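Local coordinates for protein similarities with probable monooxygenase (Photorhabdus luminescens, PDB 4HB9) that probably acts as an FAD-dependent monooxygenase of the aromatic-ring-hydroxylase type, holding flavin-adenine dinucleotide in a Rossmann-like fold, at residues A70-G76 with Q105-I109; I186-L192 with D241-V247. All blocks are in the same frame, centred on the assembly; numbering follows the deposited sequence.

Contact 1. Residues A70-G76 with Q105-I109; sequences ASRYIGG and QRLSI
Arg72 and Ser108 face each other as a hydrogen-bonded pair of an antiparallel ladder, and Ile74 with Arg106 forms the next such pair, two residues on. Of the four backbone bonds, Ser108 N to Arg72 O is the shortest at 2.6 Å, and Ile74 N reaches Arg106 O at 2.9 Å. Between the two pairs lies the non-hydrogen-bonded pair Tyr73 and Leu107, where Tyr73 CA approaches Arg106 O at 3.4 Å in a CA-H...O contact. Strand 106-110 is the middle strand of a three-stranded sheet; its other neighbour, strand 44-47, carries the FAD-binding His46, which Ile74 and Ser108 touch.

Apolar contacts occupy both faces of the ladder. Tyr73 and Leu107 run side by side in the same direction, and CD2 of Leu107 meets Tyr73 CD1 at 3.7 Å, oblique to the ring. On the opposite face of the sheet, Ile74 has CG1 anti to its backbone N (chi1 -178°), which turns CG2 back to Arg106 CB at 3.6 Å and also against Ser108 CB. At the helix end, Ala70 CB touches Ile109 CD1 at 3.8 Å.

Polar side chains add less. The Gln105 and Tyr73 side chains cross at about a right angle, yet the amide plane is only 23° from the ring plane, with NE2 3.7 Å from Tyr73 CB; Gln105 is poorly ordered, so this placement is less certain. Ser71 OG bonds back to Phe67 O in helix 61-70.

The four main-chain bonds and the aliphatic contacts, with no salt bridge between the segments, imply that cohesion here owes little to charge.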
loop_
_atom_site.group_PDB
_atom_site.type_symbol
_atom_site.label_atom_id
_atom_site.label_comp_id
_atom_site.label_asym_id
_atom_site.label_seq_id
_atom_site.Cartn_x
_atom_site.Cartn_y
_atom_site.Cartn_z
ATOM N N ALA A 70 6.624 16.367 -6.967
ATOM C CA ALA A 70 6.385 15.159 -7.756
ATOM C C ALA A 70 4.909 14.773 -7.845
ATOM O O ALA A 70 4.492 14.155 -8.831
ATOM C CB ALA A 70 7.193 13.997 -7.204
ATOM N N SER A 71 4.120 15.120 -6.836
ATOM C CA SER A 71 2.737 14.724 -6.813
ATOM C C SER A 71 1.882 15.650 -7.685
ATOM O O SER A 71 2.359 16.687 -8.121
ATOM C CB SER A 71 2.218 14.656 -5.371
ATOM O OG SER A 71 2.254 15.921 -4.737
ATOM N N ARG A 72 0.654 15.211 -7.955
ATOM C CA ARG A 72 -0.382 15.969 -8.657
ATOM C C ARG A 72 -1.701 15.725 -7.919
ATOM O O ARG A 72 -1.855 14.715 -7.216
ATOM C CB ARG A 72 -0.502 15.499 -10.107
ATOM C CG ARG A 72 0.783 15.660 -10.907
ATOM C CD ARG A 72 1.143 17.120 -11.148
ATOM N NE ARG A 72 2.162 17.226 -12.203
ATOM C CZ ARG A 72 3.448 16.945 -12.048
ATOM N NH1 ARG A 72 3.932 16.549 -10.863
ATOM N NH2 ARG A 72 4.270 17.065 -13.070
ATOM N N TYR A 73 -2.642 16.646 -8.054
ATOM C CA TYR A 73 -3.992 16.454 -7.491
ATOM C C TYR A 73 -4.793 15.413 -8.273
ATOM O O TYR A 73 -4.738 15.362 -9.499
ATOM C CB TYR A 73 -4.750 17.770 -7.457
ATOM C CG TYR A 73 -4.079 18.814 -6.608
ATOM C CD1 TYR A 73 -3.985 18.667 -5.219
ATOM C CD2 TYR A 73 -3.521 19.943 -7.190
ATOM C CE1 TYR A 73 -3.357 19.627 -4.439
ATOM C CE2 TYR A 73 -2.892 20.906 -6.423
ATOM C CZ TYR A 73 -2.813 20.746 -5.053
ATOM O OH TYR A 73 -2.182 21.726 -4.324
ATOM N N ILE A 74 -5.502 14.551 -7.549
ATOM C CA ILE A 74 -6.408 13.575 -8.147
ATOM C C ILE A 74 -7.748 13.771 -7.455
ATOM O O ILE A 74 -7.807 14.164 -6.281
ATOM C CB ILE A 74 -5.877 12.117 -8.066
ATOM C CG1 ILE A 74 -6.820 11.112 -8.745
ATOM C CG2 ILE A 74 -5.664 11.662 -6.635
ATOM C CD1 ILE A 74 -6.951 11.274 -10.249
ATOM N N GLY A 75 -8.818 13.516 -8.202
ATOM C CA GLY A 75 -10.085 14.216 -8.003
ATOM C C GLY A 75 -11.114 13.625 -7.072
ATOM O O GLY A 75 -10.910 12.568 -6.469
ATOM N N GLY A 76 -12.219 14.367 -6.953
ATOM C CA GLY A 76 -13.449 13.905 -6.301
ATOM C C GLY A 76 -14.577 13.898 -7.320
ATOM O O GLY A 76 -14.327 14.020 -8.523
ATOM N N GLN A 105 -10.148 15.624 -2.595
ATOM C CA GLN A 105 -8.990 15.960 -3.435
ATOM C C GLN A 105 -7.683 15.362 -2.894
ATOM O O GLN A 105 -7.077 15.912 -1.979
ATOM C CB GLN A 105 -8.843 17.476 -3.550
ATOM C CG GLN A 105 -7.900 17.922 -4.659
ATOM C CD GLN A 105 -8.588 18.052 -6.010
ATOM O OE1 GLN A 105 -9.515 17.301 -6.332
ATOM N NE2 GLN A 105 -8.132 19.009 -6.813
ATOM N N ARG A 106 -7.242 14.260 -3.488
ATOM C CA ARG A 106 -6.060 13.546 -3.010
ATOM C C ARG A 106 -4.799 13.950 -3.779
ATOM O O ARG A 106 -4.874 14.709 -4.754
ATOM C CB ARG A 106 -6.315 12.043 -3.122
ATOM C CG ARG A 106 -7.146 11.509 -1.959
ATOM C CD ARG A 106 -8.084 10.390 -2.362
ATOM N NE ARG A 106 -8.727 9.784 -1.193
ATOM C CZ ARG A 106 -9.685 10.356 -0.456
ATOM N NH1 ARG A 106 -10.137 11.576 -0.734
ATOM N NH2 ARG A 106 -10.194 9.704 0.587
ATOM N N LEU A 107 -3.653 13.426 -3.342
ATOM C CA LEU A 107 -2.397 13.620 -4.031
ATOM C C LEU A 107 -1.964 12.319 -4.686
ATOM O O LEU A 107 -1.920 11.273 -4.043
ATOM C CB LEU A 107 -1.344 14.111 -3.051
ATOM C CG LEU A 107 -1.660 15.511 -2.520
ATOM C CD1 LEU A 107 -0.838 15.822 -1.280
ATOM C CD2 LEU A 107 -1.396 16.531 -3.603
ATOM N N SER A 108 -1.614 12.402 -5.950
ATOM C CA SER A 108 -1.285 11.244 -6.743
ATOM C C SER A 108 0.203 11.271 -7.050
ATOM O O SER A 108 0.732 12.286 -7.461
ATOM C CB SER A 108 -2.141 11.238 -8.019
ATOM O OG SER A 108 -1.760 10.184 -8.876
ATOM N N ILE A 109 0.890 10.168 -6.773
ATOM C CA ILE A 109 2.324 10.057 -7.028
ATOM C C ILE A 109 2.649 8.615 -7.433
ATOM O O ILE A 109 1.890 7.696 -7.123
ATOM C CB ILE A 109 3.125 10.516 -5.786
ATOM C CG1 ILE A 109 4.627 10.646 -6.102
ATOM C CG2 ILE A 109 2.783 9.622 -4.600
ATOM C CD1 ILE A 109 5.454 11.344 -5.028
#

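Contact 2. Residues I186-L192 with D241-V247; sequences IIGRARL and DNFIVWV
Ile186 packs its CG2 against CZ3 and CH2 of the Trp246 indole, 4.0 Å from CZ3, the two side chains pointing the same way; helix 264-274 closes over both. Ile187 lies on the other face of the sheet, its side chain about 5 Å from the bound FAD at the nearest atoms, where its CG2 meets Val245 CG2 and its CG1 meets Val247 CG1, each at 3.9 Å.

Gly188 pairs with Trp246 through two backbone bonds and lies against the indole: its CA sits over the face of the five-membered ring, 3.9 Å from the centroid, a CH-pi contact. Trp246 CG stands between backbone N and carbonyl carbon, which folds the ring back over the glycine, while NE1 bonds to Ser289.

These are neighbouring antiparallel strands of the large mixed sheet, strand 240-251 lying between strands 218-228 and 179-191. On the face that also carries Val245, the guanidinium of Arg189 stacks flat on Phe243, planes 17° apart and CZ 3.9 Å from the ring centroid, an off-centre cation-pi contact. A salt bridge to Asp290, together with bonds from NH1 to the carbonyls of Gly42 and Pro228, fixes its rotation. Ala190 then makes the second hydrogen-bonded pair, with Ile244.

From the opposite face of Phe243 comes Arg191, with CB 3.5 Å from CE1. Its extended chain delivers NE into a salt bridge with Asp241, at the anti lone pair of OD2, 2.8 Å away and nearly straight (169°), although the two flat groups stand 79° apart. Leu192 N bonds to Asn242 O, its CD2 reaches Ile244 CD1 at 3.6 Å, and a water bridges its carbonyl to Asp241 OD2.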
loop_
_atom_site.group_PDB
_atom_site.type_symbol
_atom_site.label_atom_id
_atom_site.label_comp_id
_atom_site.label_asym_id
_atom_site.label_seq_id
_atom_site.Cartn_x
_atom_site.Cartn_y
_atom_site.Cartn_z
ATOM N N ILE A 186 -8.740 -8.121 -10.965
ATOM C CA ILE A 186 -7.737 -8.064 -12.026
ATOM C C ILE A 186 -7.519 -6.577 -12.287
ATOM O O ILE A 186 -8.485 -5.838 -12.531
ATOM C CB ILE A 186 -8.211 -8.807 -13.290
ATOM C CG1 ILE A 186 -8.491 -10.276 -12.990
ATOM C CG2 ILE A 186 -7.189 -8.699 -14.411
ATOM C CD1 ILE A 186 -9.082 -11.043 -14.153
ATOM N N ILE A 187 -6.262 -6.139 -12.190
ATOM C CA ILE A 187 -5.882 -4.730 -12.269
ATOM C C ILE A 187 -4.974 -4.541 -13.486
ATOM O O ILE A 187 -3.990 -5.271 -13.651
ATOM C CB ILE A 187 -5.099 -4.303 -11.019
ATOM C CG1 ILE A 187 -5.894 -4.616 -9.741
ATOM C CG2 ILE A 187 -4.747 -2.809 -11.075
ATOM C CD1 ILE A 187 -5.162 -4.305 -8.441
ATOM N N GLY A 188 -5.311 -3.582 -14.340
ATOM C CA GLY A 188 -4.442 -3.227 -15.467
ATOM C C GLY A 188 -4.241 -1.728 -15.564
ATOM O O GLY A 188 -4.974 -0.952 -14.941
ATOM N N ARG A 189 -3.239 -1.323 -16.340
ATOM C CA ARG A 189 -2.987 0.078 -16.585
ATOM C C ARG A 189 -2.824 0.303 -18.064
ATOM O O ARG A 189 -2.325 -0.563 -18.783
ATOM C CB ARG A 189 -1.726 0.546 -15.846
ATOM C CG ARG A 189 -0.429 -0.094 -16.341
ATOM C CD ARG A 189 0.812 0.367 -15.589
ATOM N NE ARG A 189 1.992 0.241 -16.471
ATOM C CZ ARG A 189 3.148 0.893 -16.326
ATOM N NH1 ARG A 189 3.373 1.673 -15.283
ATOM N NH2 ARG A 189 4.119 0.760 -17.244
ATOM N N ALA A 190 -3.201 1.493 -18.503
ATOM C CA ALA A 190 -3.002 1.889 -19.887
ATOM C C ALA A 190 -2.425 3.285 -19.946
ATOM O O ALA A 190 -3.002 4.211 -19.390
ATOM C CB ALA A 190 -4.322 1.835 -20.622
ATOM N N ARG A 191 -1.305 3.440 -20.643
ATOM C CA ARG A 191 -0.662 4.750 -20.772
ATOM C C ARG A 191 -1.547 5.749 -21.521
ATOM O O ARG A 191 -2.088 5.440 -22.603
ATOM C CB ARG A 191 0.660 4.596 -21.476
ATOM C CG ARG A 191 1.455 5.875 -21.520
ATOM C CD ARG A 191 2.846 5.629 -22.056
ATOM N NE ARG A 191 3.561 6.887 -22.133
ATOM C CZ ARG A 191 4.685 7.065 -22.818
ATOM N NH1 ARG A 191 5.235 6.066 -23.492
ATOM N NH2 ARG A 191 5.262 8.253 -22.831
ATOM N N LEU A 192 -1.717 6.936 -20.959
ATOM C CA LEU A 192 -2.521 7.975 -21.602
ATOM C C LEU A 192 -1.681 8.720 -22.612
ATOM O O LEU A 192 -1.218 9.838 -22.364
ATOM C CB LEU A 192 -3.101 8.968 -20.607
ATOM C CG LEU A 192 -4.421 8.506 -20.023
ATOM C CD1 LEU A 192 -4.868 9.405 -18.877
ATOM C CD2 LEU A 192 -5.495 8.459 -21.111
ATOM N N ASP A 241 4.526 9.015 -16.356
ATOM C CA ASP A 241 3.399 9.481 -17.166
ATOM C C ASP A 241 2.096 9.115 -16.472
ATOM O O ASP A 241 2.091 8.395 -15.447
ATOM C CB ASP A 241 3.471 8.863 -18.563
ATOM C CG ASP A 241 2.756 9.701 -19.654
ATOM O OD1 ASP A 241 2.130 10.754 -19.374
ATOM O OD2 ASP A 241 2.797 9.243 -20.812
ATOM N N ASN A 242 1.013 9.638 -17.025
ATOM C CA ASN A 242 -0.337 9.326 -16.606
ATOM C C ASN A 242 -0.802 8.009 -17.215
ATOM O O ASN A 242 -0.610 7.756 -18.423
ATOM C CB ASN A 242 -1.303 10.449 -17.035
ATOM C CG ASN A 242 -0.887 11.816 -16.522
ATOM O OD1 ASN A 242 -0.581 12.724 -17.304
ATOM N ND2 ASN A 242 -0.881 11.977 -15.223
ATOM N N PHE A 243 -1.402 7.174 -16.362
ATOM C CA PHE A 243 -1.972 5.910 -16.767
ATOM C C PHE A 243 -3.409 5.867 -16.289
ATOM O O PHE A 243 -3.692 6.270 -15.146
ATOM C CB PHE A 243 -1.209 4.737 -16.131
ATOM C CG PHE A 243 0.093 4.434 -16.805
ATOM C CD1 PHE A 243 0.197 3.396 -17.717
ATOM C CD2 PHE A 243 1.220 5.195 -16.529
ATOM C CE1 PHE A 243 1.386 3.125 -18.361
ATOM C CE2 PHE A 243 2.410 4.953 -17.206
ATOM C CZ PHE A 243 2.494 3.895 -18.097
ATOM N N ILE A 244 -4.305 5.352 -17.136
ATOM C CA ILE A 244 -5.614 4.942 -16.650
ATOM C C ILE A 244 -5.408 3.595 -15.969
ATOM O O ILE A 244 -4.702 2.717 -16.482
ATOM C CB ILE A 244 -6.676 4.860 -17.771
ATOM C CG1 ILE A 244 -6.861 6.241 -18.383
ATOM C CG2 ILE A 244 -7.997 4.323 -17.228
ATOM C CD1 ILE A 244 -7.928 6.336 -19.457
ATOM N N VAL A 245 -5.978 3.450 -14.790
ATOM C CA VAL A 245 -5.957 2.184 -14.117
ATOM C C VAL A 245 -7.372 1.667 -14.117
ATOM O O VAL A 245 -8.313 2.412 -13.833
ATOM C CB VAL A 245 -5.340 2.239 -12.689
ATOM C CG1 VAL A 245 -5.865 3.383 -11.830
ATOM C CG2 VAL A 245 -5.545 0.906 -11.967
ATOM N N TRP A 246 -7.523 0.391 -14.437
ATOM C CA TRP A 246 -8.830 -0.282 -14.300
ATOM C C TRP A 246 -8.726 -1.485 -13.379
ATOM O O TRP A 246 -7.684 -2.175 -13.313
ATOM C CB TRP A 246 -9.411 -0.668 -15.651
ATOM C CG TRP A 246 -8.536 -1.520 -16.512
ATOM C CD1 TRP A 246 -7.666 -1.086 -17.469
ATOM C CD2 TRP A 246 -8.405 -2.949 -16.477
ATOM N NE1 TRP A 246 -7.020 -2.142 -18.040
ATOM C CE2 TRP A 246 -7.447 -3.303 -17.459
ATOM C CE3 TRP A 246 -9.002 -3.958 -15.727
ATOM C CZ2 TRP A 246 -7.095 -4.609 -17.715
ATOM C CZ3 TRP A 246 -8.631 -5.260 -15.963
ATOM C CH2 TRP A 246 -7.682 -5.581 -16.947
ATOM N N VAL A 247 -9.812 -1.738 -12.656
ATOM C CA VAL A 247 -9.844 -2.856 -11.719
ATOM C C VAL A 247 -11.132 -3.626 -11.917
ATOM O O VAL A 247 -12.207 -3.080 -11.709
ATOM C CB VAL A 247 -9.749 -2.396 -10.257
ATOM C CG1 VAL A 247 -9.640 -3.606 -9.362
ATOM C CG2 VAL A 247 -8.549 -1.473 -10.047
HETATM O O HOH W 1 1.689 10.499 -22.770
HETATM O O HOH W 2 -0.689 11.721 -20.249
#

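Overall arrangement
Both contacts are antiparallel strand pairings, but in different sheets: contact 1 joins the outermost strand 72-74 to the middle strand of a three-stranded sheet, whereas contact 2 pairs two interior strands of the seven-stranded mixed sheet. Their centres lie 15 Å apart, and their nearest atoms, about 6 Å apart, do not touch. Contact 2 is the more buried, with ten of fourteen touching residues buried against four of twelve in contact 1, and covers 837 Å² rather than 571 Å². It adds a guanidinium-ring stack (cation-pi), a CH-pi contact and a salt bridge, while contact 1 has mainly backbone bonds and aliphatic packing. Both approach the flavin neighbourhood, Ser108 near His46 and Ile187 near FAD.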